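PDB 4F7A: SusD/RagB family nutrient-binding outer membrane lipoprotein from Bacteroides vulgatus, which probably binds glycans, likely mucin O-glycans, at the cell surface as a SusD-type outer membrane lipoprotein with a TPR-like helical fold. Local coordinates for residues N213-L218 with R501-T506. Sequence-based numbering, arbitrary orientation.
Sequences NVDKTL and RLWWDT
Trp503 and Val214 meet in a CH-pi contact where a type I beta turn, Leu502 to Asp505, packs on the loop joining helices 193-210 and 216-228 of this SusD-type, TPR-like helical fold; two loops can thus be joined largely by an aromatic face, a threonine side chain and shared water, without a direct hydrogen bond. Ahead of the contact, Arg501 NH1 bridges to Asp505 OD1 on its syn side (2.9 Å), spanning the turn that the bond from Asp505 N to Leu502 O closes. In Trp503, chi1 (171°) carries CG anti to the backbone N and chi2 (73°) turns one indole face to Val214, whose CG1 sits 3.6 Å from the six-membered ring centroid, 12° off the normal, while CG2 covers the pyrrole side, 3.5 Å from Trp503 NE1. Trp504 turns its indole away, where NE1 is hydrogen-bonded to Asp130 OD1 and the ring meets Tyr155; Trp504 O accepts from water 2, which accepts from Val214 N. Thr506 closes the patch, its CG2 3.8 Å from Val214 CA and its OG1 beside Asn213 CB, whereas Asn213 OD1 is held by Arg347. Water 1 accepts from Thr506 N at 3.0 Å and from Asn213 ND2 at 2.9 Å while donating to Trp504 O.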
loop_
_atom_site.group_PDB
_atom_site.type_symbol
_atom_site.label_atom_id
_atom_site.label_comp_id
_atom_site.label_asym_id
_atom_site.label_seq_id
_atom_site.Cartn_x
_atom_site.Cartn_y
_atom_site.Cartn_z
ATOM N N ASN A 213 14.204 -9.495 4.594
ATOM C CA ASN A 213 14.195 -10.662 5.485
ATOM C C ASN A 213 14.454 -11.946 4.733
ATOM O O ASN A 213 15.157 -12.802 5.244
ATOM C CB ASN A 213 12.883 -10.804 6.243
ATOM C CG ASN A 213 12.687 -9.739 7.278
ATOM O OD1 ASN A 213 13.662 -9.211 7.869
ATOM N ND2 ASN A 213 11.423 -9.438 7.556
ATOM N N VAL A 214 13.905 -12.073 3.523
ATOM C CA VAL A 214 14.106 -13.287 2.703
ATOM C C VAL A 214 15.414 -13.329 1.935
ATOM O O VAL A 214 15.983 -14.415 1.732
ATOM C CB VAL A 214 12.896 -13.541 1.731
ATOM C CG1 VAL A 214 12.828 -12.498 0.623
ATOM C CG2 VAL A 214 12.961 -14.942 1.135
ATOM N N ASP A 215 15.901 -12.174 1.490
ATOM C CA ASP A 215 17.073 -12.124 0.610
ATOM C C ASP A 215 17.904 -10.874 0.877
ATOM O O ASP A 215 17.795 -9.852 0.167
ATOM C CB ASP A 215 16.629 -12.200 -0.852
ATOM C CG ASP A 215 17.772 -12.530 -1.815
ATOM O OD1 ASP A 215 18.938 -12.280 -1.489
ATOM O OD2 ASP A 215 17.496 -13.015 -2.937
ATOM N N LYS A 216 18.734 -10.949 1.915
ATOM C CA LYS A 216 19.508 -9.791 2.333
ATOM C C LYS A 216 20.470 -9.322 1.258
ATOM O O LYS A 216 20.724 -8.116 1.130
ATOM C CB LYS A 216 20.285 -10.073 3.624
ATOM C CG LYS A 216 21.040 -8.855 4.157
ATOM C CD LYS A 216 21.710 -9.161 5.510
ATOM C CE LYS A 216 22.612 -8.003 5.969
ATOM N NZ LYS A 216 23.221 -8.301 7.301
ATOM N N THR A 217 21.020 -10.261 0.495
ATOM C CA THR A 217 21.954 -9.923 -0.573
ATOM C C THR A 217 21.299 -9.058 -1.642
ATOM O O THR A 217 21.868 -8.065 -2.036
ATOM C CB THR A 217 22.540 -11.192 -1.223
ATOM O OG1 THR A 217 23.266 -11.904 -0.226
ATOM C CG2 THR A 217 23.467 -10.842 -2.381
ATOM N N LEU A 218 20.097 -9.428 -2.078
ATOM C CA LEU A 218 19.311 -8.634 -3.047
ATOM C C LEU A 218 18.898 -7.294 -2.465
ATOM O O LEU A 218 19.038 -6.257 -3.122
ATOM C CB LEU A 218 18.040 -9.382 -3.449
ATOM C CG LEU A 218 17.158 -8.837 -4.595
ATOM C CD1 LEU A 218 17.981 -8.570 -5.886
ATOM C CD2 LEU A 218 16.025 -9.846 -4.868
ATOM N N ARG A 501 2.101 -18.100 3.772
ATOM C CA ARG A 501 3.019 -16.983 3.687
ATOM C C ARG A 501 3.539 -16.763 2.264
ATOM O O ARG A 501 3.936 -17.719 1.561
ATOM C CB ARG A 501 4.228 -17.185 4.626
ATOM C CG ARG A 501 3.895 -17.162 6.099
ATOM C CD ARG A 501 5.152 -17.207 6.924
ATOM N NE ARG A 501 4.861 -17.459 8.331
ATOM C CZ ARG A 501 4.502 -16.538 9.221
ATOM N NH1 ARG A 501 4.368 -15.250 8.899
ATOM N NH2 ARG A 501 4.273 -16.916 10.470
ATOM N N LEU A 502 3.606 -15.490 1.878
ATOM C CA LEU A 502 4.257 -15.118 0.626
ATOM C C LEU A 502 5.767 -15.230 0.763
ATOM O O LEU A 502 6.288 -15.328 1.878
ATOM C CB LEU A 502 3.823 -13.722 0.204
ATOM C CG LEU A 502 2.313 -13.602 0.006
ATOM C CD1 LEU A 502 1.958 -12.216 -0.505
ATOM C CD2 LEU A 502 1.801 -14.720 -0.948
ATOM N N TRP A 503 6.460 -15.268 -0.374
ATOM C CA TRP A 503 7.905 -15.437 -0.414
ATOM C C TRP A 503 8.656 -14.453 0.503
ATOM O O TRP A 503 9.562 -14.857 1.244
ATOM C CB TRP A 503 8.407 -15.331 -1.866
ATOM C CG TRP A 503 9.920 -15.274 -2.024
ATOM C CD1 TRP A 503 10.819 -16.299 -1.865
ATOM C CD2 TRP A 503 10.684 -14.124 -2.388
ATOM N NE1 TRP A 503 12.100 -15.844 -2.123
ATOM C CE2 TRP A 503 12.043 -14.513 -2.441
ATOM C CE3 TRP A 503 10.351 -12.809 -2.717
ATOM C CZ2 TRP A 503 13.061 -13.621 -2.798
ATOM C CZ3 TRP A 503 11.370 -11.913 -3.042
ATOM C CH2 TRP A 503 12.704 -12.326 -3.089
ATOM N N TRP A 504 8.278 -13.178 0.481
ATOM C CA TRP A 504 8.969 -12.175 1.318
ATOM C C TRP A 504 8.619 -12.181 2.792
ATOM O O TRP A 504 9.249 -11.460 3.571
ATOM C CB TRP A 504 8.857 -10.758 0.761
ATOM C CG TRP A 504 7.486 -10.249 0.352
ATOM C CD1 TRP A 504 7.125 -9.856 -0.910
ATOM C CD2 TRP A 504 6.344 -9.976 1.185
ATOM N NE1 TRP A 504 5.844 -9.390 -0.918
ATOM C CE2 TRP A 504 5.331 -9.461 0.348
ATOM C CE3 TRP A 504 6.072 -10.130 2.535
ATOM C CZ2 TRP A 504 4.092 -9.074 0.832
ATOM C CZ3 TRP A 504 4.851 -9.778 3.015
ATOM C CH2 TRP A 504 3.852 -9.262 2.163
ATOM N N ASP A 505 7.666 -13.020 3.167
ATOM C CA ASP A 505 7.171 -13.158 4.536
ATOM C C ASP A 505 7.849 -14.385 5.139
ATOM O O ASP A 505 7.461 -15.524 4.848
ATOM C CB ASP A 505 5.640 -13.332 4.488
ATOM C CG ASP A 505 5.005 -13.570 5.843
ATOM O OD1 ASP A 505 5.730 -13.635 6.864
ATOM O OD2 ASP A 505 3.762 -13.690 5.875
ATOM N N THR A 506 8.869 -14.148 5.958
ATOM C CA THR A 506 9.627 -15.240 6.590
ATOM C C THR A 506 9.104 -15.557 7.984
ATOM O O THR A 506 9.552 -16.501 8.614
ATOM C CB THR A 506 11.113 -14.874 6.715
ATOM O OG1 THR A 506 11.233 -13.690 7.514
ATOM C CG2 THR A 506 11.718 -14.620 5.339
HETATM O O HOH W 1 9.415 -11.220 6.345
HETATM O O HOH W 2 11.591 -10.138 3.148
#